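Local coordinates for prolyl 4-hydroxylase (Paramecium bursaria Chlorella virus 1, PDB 5C5T), which probably hydroxylates proline residues of collagen-like proteins as a metal-dependent 2-oxoglutarate dioxygenase, captured here with 2-oxoglutarate bound, at residues D42-D47 and K103-F108; D51-A56 and V159-P164. One frame throughout, in Å; residues are numbered along the deposited sequence.

Contact 1: residues D42-D47 and K103-F108; sequences DGFLSD and KKTREF
Phe44, in the loop 42-47, lies beside the helix segment 103-108 with its CA 8.1 Å from the CA of Lys104, so side chains must bridge the two backbones. Phe44 and Lys104 do most of this, their side chains running antiparallel to each other. The Phe44 ring reaches toward the helix because CG stands anti to the backbone N (chi1 -173°). Its outer end abuts the base of the lysine, with Phe44 CZ 3.5 Å from Lys104 CB. The lysine chain runs back over one ring face toward the loop. Lys104 CE sits 4.3 Å from the centroid of the Phe44 ring, a CH-pi contact displaced from the ring centre. The ammonium group lies over the same ring, with Lys104 NZ 4.8 Å from the centroid, in a cation-pi arrangement. The bend at chi3 (64°) helps bring NZ to the loop backbone. There Lys104 NZ donates a hydrogen bond of 2.8 Å to Phe44 O. The C=O...N angle is 131°, and the donor is tilted somewhat out of the carbonyl plane. One lysine thus uses its chain and charge on the ring and its N-H on the carbonyl of the same residue. Thr105 adds a smaller contact: Thr105 OG1 approaches Phe44 CZ obliquely at 4.0 Å, while its hydrogen bond goes to Ile101 O. The contact joins the loop between strand 38-41 and helix 47-59 to helix 96-109. Phe44 and Thr105 also touch Leu157 of strand 153-160, so the ring is buried between helix and sheet. Leu45 packs on Val97, Lys100 and Ile101 of helix 96-109, and Ser46 N-caps helix 47-59.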
loop_
_atom_site.group_PDB
_atom_site.type_symbol
_atom_site.label_atom_id
_atom_site.label_comp_id
_atom_site.label_asym_id
_atom_site.label_seq_id
_atom_site.Cartn_x
_atom_site.Cartn_y
_atom_site.Cartn_z
ATOM N N ASP A 42 6.464 -8.718 8.643
ATOM C CA ASP A 42 5.405 -9.530 9.253
ATOM C C ASP A 42 4.989 -8.958 10.624
ATOM O O ASP A 42 5.820 -8.413 11.327
ATOM C CB ASP A 42 5.872 -10.962 9.402
ATOM C CG ASP A 42 5.967 -11.669 8.085
ATOM O OD1 ASP A 42 5.096 -11.481 7.199
ATOM O OD2 ASP A 42 6.927 -12.441 7.934
ATOM N N GLY A 43 3.720 -9.115 10.981
ATOM C CA GLY A 43 3.192 -8.641 12.241
ATOM C C GLY A 43 3.203 -7.151 12.454
ATOM O O GLY A 43 3.213 -6.678 13.592
ATOM N N PHE A 44 3.160 -6.403 11.350
ATOM C CA PHE A 44 3.072 -4.951 11.416
ATOM C C PHE A 44 1.833 -4.537 12.218
ATOM O O PHE A 44 1.940 -3.637 13.043
ATOM C CB PHE A 44 3.035 -4.369 10.004
ATOM C CG PHE A 44 3.112 -2.871 9.933
ATOM C CD1 PHE A 44 4.349 -2.215 10.040
ATOM C CD2 PHE A 44 1.970 -2.094 9.790
ATOM C CE1 PHE A 44 4.418 -0.816 9.951
ATOM C CE2 PHE A 44 2.036 -0.715 9.722
ATOM C CZ PHE A 44 3.262 -0.069 9.814
ATOM N N LEU A 45 0.686 -5.173 11.955
ATOM C CA LEU A 45 -0.492 -5.076 12.855
ATOM C C LEU A 45 -0.788 -6.400 13.469
ATOM O O LEU A 45 -0.563 -7.419 12.817
ATOM C CB LEU A 45 -1.748 -4.606 12.114
ATOM C CG LEU A 45 -1.771 -3.171 11.578
ATOM C CD1 LEU A 45 -3.100 -2.862 10.868
ATOM C CD2 LEU A 45 -1.469 -2.141 12.689
ATOM N N SER A 46 -1.353 -6.424 14.688
ATOM C CA SER A 46 -1.854 -7.698 15.202
ATOM C C SER A 46 -3.101 -8.166 14.453
ATOM O O SER A 46 -3.781 -7.386 13.766
ATOM C CB SER A 46 -2.176 -7.608 16.673
ATOM O OG SER A 46 -3.387 -6.880 16.857
ATOM N N ASP A 47 -3.408 -9.437 14.598
ATOM C CA ASP A 47 -4.607 -9.992 13.980
ATOM C C ASP A 47 -5.873 -9.257 14.491
ATOM O O ASP A 47 -6.755 -8.917 13.702
ATOM C CB ASP A 47 -4.740 -11.497 14.240
ATOM C CG ASP A 47 -3.777 -12.357 13.400
ATOM O OD1 ASP A 47 -2.897 -11.828 12.696
ATOM O OD2 ASP A 47 -3.913 -13.602 13.434
ATOM N N LYS A 103 1.761 5.983 12.964
ATOM C CA LYS A 103 2.881 6.003 13.921
ATOM C C LYS A 103 4.021 5.050 13.536
ATOM O O LYS A 103 5.169 5.451 13.518
ATOM C CB LYS A 103 2.388 5.666 15.325
ATOM C CG LYS A 103 3.479 5.785 16.407
ATOM C CD LYS A 103 2.929 5.463 17.781
ATOM C CE LYS A 103 3.902 5.900 18.869
ATOM N NZ LYS A 103 4.928 4.864 19.051
ATOM N N LYS A 104 3.705 3.798 13.230
ATOM C CA LYS A 104 4.735 2.852 12.849
ATOM C C LYS A 104 5.350 3.173 11.507
ATOM O O LYS A 104 6.524 2.843 11.277
ATOM C CB LYS A 104 4.164 1.450 12.854
ATOM C CG LYS A 104 3.746 1.030 14.205
ATOM C CD LYS A 104 3.305 -0.392 14.280
ATOM C CE LYS A 104 4.450 -1.293 13.966
ATOM N NZ LYS A 104 4.193 -2.646 14.460
ATOM N N THR A 105 4.573 3.793 10.617
ATOM C CA THR A 105 5.120 4.169 9.310
ATOM C C THR A 105 6.137 5.297 9.540
ATOM O O THR A 105 7.218 5.292 8.981
ATOM C CB THR A 105 4.015 4.598 8.316
ATOM O OG1 THR A 105 3.139 3.484 8.092
ATOM C CG2 THR A 105 4.572 5.075 7.007
ATOM N N ARG A 106 5.787 6.260 10.370
ATOM C CA ARG A 106 6.704 7.352 10.655
ATOM C C ARG A 106 7.995 6.832 11.315
ATOM O O ARG A 106 9.120 7.224 10.920
ATOM C CB ARG A 106 5.941 8.385 11.514
ATOM C CG ARG A 106 6.781 9.519 12.017
ATOM C CD ARG A 106 5.880 10.505 12.726
ATOM N NE ARG A 106 5.418 9.932 13.996
ATOM C CZ ARG A 106 4.164 9.566 14.293
ATOM N NH1 ARG A 106 3.155 9.694 13.424
ATOM N NH2 ARG A 106 3.919 9.071 15.501
ATOM N N GLU A 107 7.864 5.927 12.276
ATOM C CA GLU A 107 9.043 5.361 12.925
ATOM C C GLU A 107 9.932 4.609 11.923
ATOM O O GLU A 107 11.149 4.645 12.025
ATOM C CB GLU A 107 8.618 4.447 14.058
ATOM C CG GLU A 107 7.945 5.218 15.172
ATOM C CD GLU A 107 7.437 4.329 16.292
ATOM O OE1 GLU A 107 7.175 3.136 16.029
ATOM O OE2 GLU A 107 7.317 4.834 17.429
ATOM N N PHE A 108 9.293 3.917 10.989
ATOM C CA PHE A 108 10.023 3.245 9.882
ATOM C C PHE A 108 10.775 4.234 8.994
ATOM O O PHE A 108 11.930 4.011 8.623
ATOM C CB PHE A 108 9.036 2.410 9.021
ATOM C CG PHE A 108 9.685 1.751 7.825
ATOM C CD1 PHE A 108 10.402 0.571 7.974
ATOM C CD2 PHE A 108 9.587 2.326 6.562
ATOM C CE1 PHE A 108 11.013 -0.024 6.878
ATOM C CE2 PHE A 108 10.195 1.747 5.453
ATOM C CZ PHE A 108 10.915 0.573 5.614
#

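Contact 2: residues D51-A56 and V159-P164; sequences DVLINA and VYLKAP
A classic beta bulge beside the main sheet of the 2-oxoglutarate oxygenase fold meets helix 47-59 in this contact. The chain turns a corner at Leu161, and Leu161 and Lys162 both face Ile218 of strand 217-225 as the bulge. The Leu161 side chain projects toward the helix and meets Leu53 and Ile54. Leu161 CD1 is 3.6 Å from Leu53 CD2 and 3.8 Å from Leu53 CG, and the two leucines approach at a slant. The Ile54 and Leu161 side chains lie alongside each other pointing opposite ways, with Ile54 CG1 3.8 Å from Leu161 CB. With CG1 anti to its carbonyl carbon (chi1 -66°), the longer branch of Ile54 extends toward the bulge. Ile54 CD1 lies 3.5 Å from Leu161 O and 3.9 Å from Lys162 CB. Beyond CG the lysine is extended, and its NZ forms a salt bridge with Glu216. No hydrogen bond or salt bridge crosses between the segments, so the direct contact is apolar. Leu161 O, beside Ile54 CD1, is satisfied by Lys185 NZ. The Lys185 ammonium also makes a salt bridge with Asp51 OD1, which gives the bulge an indirect polar tie to the helix.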
loop_
_atom_site.group_PDB
_atom_site.type_symbol
_atom_site.label_atom_id
_atom_site.label_comp_id
_atom_site.label_asym_id
_atom_site.label_seq_id
_atom_site.Cartn_x
_atom_site.Cartn_y
_atom_site.Cartn_z
ATOM N N ASP A 51 -8.767 -6.957 12.372
ATOM C CA ASP A 51 -10.197 -7.218 12.381
ATOM C C ASP A 51 -10.979 -5.977 12.805
ATOM O O ASP A 51 -12.041 -5.709 12.244
ATOM C CB ASP A 51 -10.532 -8.380 13.319
ATOM C CG ASP A 51 -10.058 -9.735 12.788
ATOM O OD1 ASP A 51 -9.810 -9.926 11.562
ATOM O OD2 ASP A 51 -9.968 -10.636 13.642
ATOM N N VAL A 52 -10.452 -5.227 13.761
ATOM C CA VAL A 52 -11.109 -4.016 14.222
ATOM C C VAL A 52 -11.192 -3.034 13.030
ATOM O O VAL A 52 -12.210 -2.387 12.807
ATOM C CB VAL A 52 -10.356 -3.431 15.431
ATOM C CG1 VAL A 52 -10.799 -2.022 15.748
ATOM C CG2 VAL A 52 -10.555 -4.356 16.647
ATOM N N LEU A 53 -10.132 -2.977 12.236
ATOM C CA LEU A 53 -10.119 -2.034 11.121
ATOM C C LEU A 53 -11.061 -2.494 10.036
ATOM O O LEU A 53 -11.817 -1.683 9.491
ATOM C CB LEU A 53 -8.695 -1.822 10.562
ATOM C CG LEU A 53 -8.544 -0.782 9.426
ATOM C CD1 LEU A 53 -9.228 0.537 9.776
ATOM C CD2 LEU A 53 -7.073 -0.547 9.046
ATOM N N ILE A 54 -11.073 -3.791 9.700
ATOM C CA ILE A 54 -12.043 -4.277 8.747
ATOM C C ILE A 54 -13.461 -3.929 9.155
ATOM O O ILE A 54 -14.256 -3.491 8.338
ATOM C CB ILE A 54 -11.912 -5.801 8.593
ATOM C CG1 ILE A 54 -10.565 -6.165 7.951
ATOM C CG2 ILE A 54 -13.041 -6.387 7.784
ATOM C CD1 ILE A 54 -10.150 -7.624 8.120
ATOM N N ASN A 55 -13.817 -4.192 10.415
ATOM C CA ASN A 55 -15.177 -3.898 10.867
ATOM C C ASN A 55 -15.515 -2.409 10.772
ATOM O O ASN A 55 -16.620 -2.093 10.379
ATOM C CB ASN A 55 -15.380 -4.460 12.291
ATOM C CG ASN A 55 -15.390 -5.977 12.283
ATOM O OD1 ASN A 55 -15.842 -6.598 11.318
ATOM N ND2 ASN A 55 -14.816 -6.579 13.318
ATOM N N ALA A 56 -14.555 -1.513 11.048
ATOM C CA ALA A 56 -14.766 -0.074 10.952
ATOM C C ALA A 56 -14.989 0.281 9.488
ATOM O O ALA A 56 -15.873 1.085 9.191
ATOM C CB ALA A 56 -13.582 0.712 11.547
ATOM N N VAL A 159 -0.851 -2.598 4.143
ATOM C CA VAL A 159 -1.044 -3.677 5.125
ATOM C C VAL A 159 -2.104 -4.629 4.652
ATOM O O VAL A 159 -3.189 -4.189 4.259
ATOM C CB VAL A 159 -1.454 -3.131 6.517
ATOM C CG1 VAL A 159 -1.376 -4.256 7.546
ATOM C CG2 VAL A 159 -0.647 -1.988 6.915
ATOM N N TYR A 160 -1.817 -5.937 4.670
ATOM C CA TYR A 160 -2.872 -6.953 4.403
ATOM C C TYR A 160 -3.716 -7.131 5.654
ATOM O O TYR A 160 -3.191 -7.541 6.702
ATOM C CB TYR A 160 -2.269 -8.314 3.992
ATOM C CG TYR A 160 -1.384 -8.266 2.748
ATOM C CD1 TYR A 160 -1.910 -8.023 1.525
ATOM C CD2 TYR A 160 -0.014 -8.459 2.851
ATOM C CE1 TYR A 160 -1.096 -7.963 0.378
ATOM C CE2 TYR A 160 0.812 -8.386 1.726
ATOM C CZ TYR A 160 0.251 -8.140 0.495
ATOM O OH TYR A 160 1.072 -8.104 -0.628
ATOM N N LEU A 161 -4.996 -6.768 5.573
ATOM C CA LEU A 161 -5.898 -6.950 6.710
ATOM C C LEU A 161 -6.558 -8.314 6.678
ATOM O O LEU A 161 -6.849 -8.862 7.738
ATOM C CB LEU A 161 -6.971 -5.867 6.738
ATOM C CG LEU A 161 -6.452 -4.422 6.710
ATOM C CD1 LEU A 161 -7.630 -3.466 6.949
ATOM C CD2 LEU A 161 -5.375 -4.125 7.687
ATOM N N LYS A 162 -6.816 -8.826 5.481
ATOM C CA LYS A 162 -7.415 -10.134 5.297
ATOM C C LYS A 162 -6.873 -10.768 4.010
ATOM O O LYS A 162 -6.830 -10.125 2.940
ATOM C CB LYS A 162 -8.939 -10.045 5.250
ATOM C CG LYS A 162 -9.621 -11.439 5.177
ATOM C CD LYS A 162 -11.132 -11.362 5.455
ATOM C CE LYS A 162 -11.719 -12.773 5.598
ATOM N NZ LYS A 162 -13.131 -12.719 6.070
ATOM N N ALA A 163 -6.412 -12.006 4.122
ATOM C CA ALA A 163 -5.876 -12.752 2.979
ATOM C C ALA A 163 -6.898 -13.724 2.370
ATOM O O ALA A 163 -7.798 -14.190 3.089
ATOM C CB ALA A 163 -4.650 -13.511 3.416
ATOM N N PRO A 164 -6.746 -14.038 1.069
ATOM C CA PRO A 164 -7.540 -15.067 0.372
ATOM C C PRO A 164 -7.393 -16.396 1.040
ATOM O O PRO A 164 -6.457 -16.611 1.822
ATOM C CB PRO A 164 -6.941 -15.096 -1.026
ATOM C CG PRO A 164 -6.386 -13.732 -1.238
ATOM C CD PRO A 164 -5.867 -13.325 0.124
#

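How the contacts relate
The two contacts have centres 14 Å apart and share one apolar layer. Phe44 CD2 of contact 1 lies 3.9 Å from Val159 CG2 of contact 2. Leu45 CD1 bridges further, 4.0 Å from Val159 CG1 and 4.1 Å from Leu161 CD2. The segments alternate along the chain, and the loop holding Phe44 and Leu45 leads directly into helix 47-59, which carries 51-56. Both contacts lie outside the 2-oxoglutarate pocket. The Thr105 side chain is about 10 Å from that of the ligand-binding Asn221. The Leu161 side chain is about 11 Å from bound 2-oxoglutarate, and that of Lys162 is about 6 Å from the side chain of the ligand-binding Lys217.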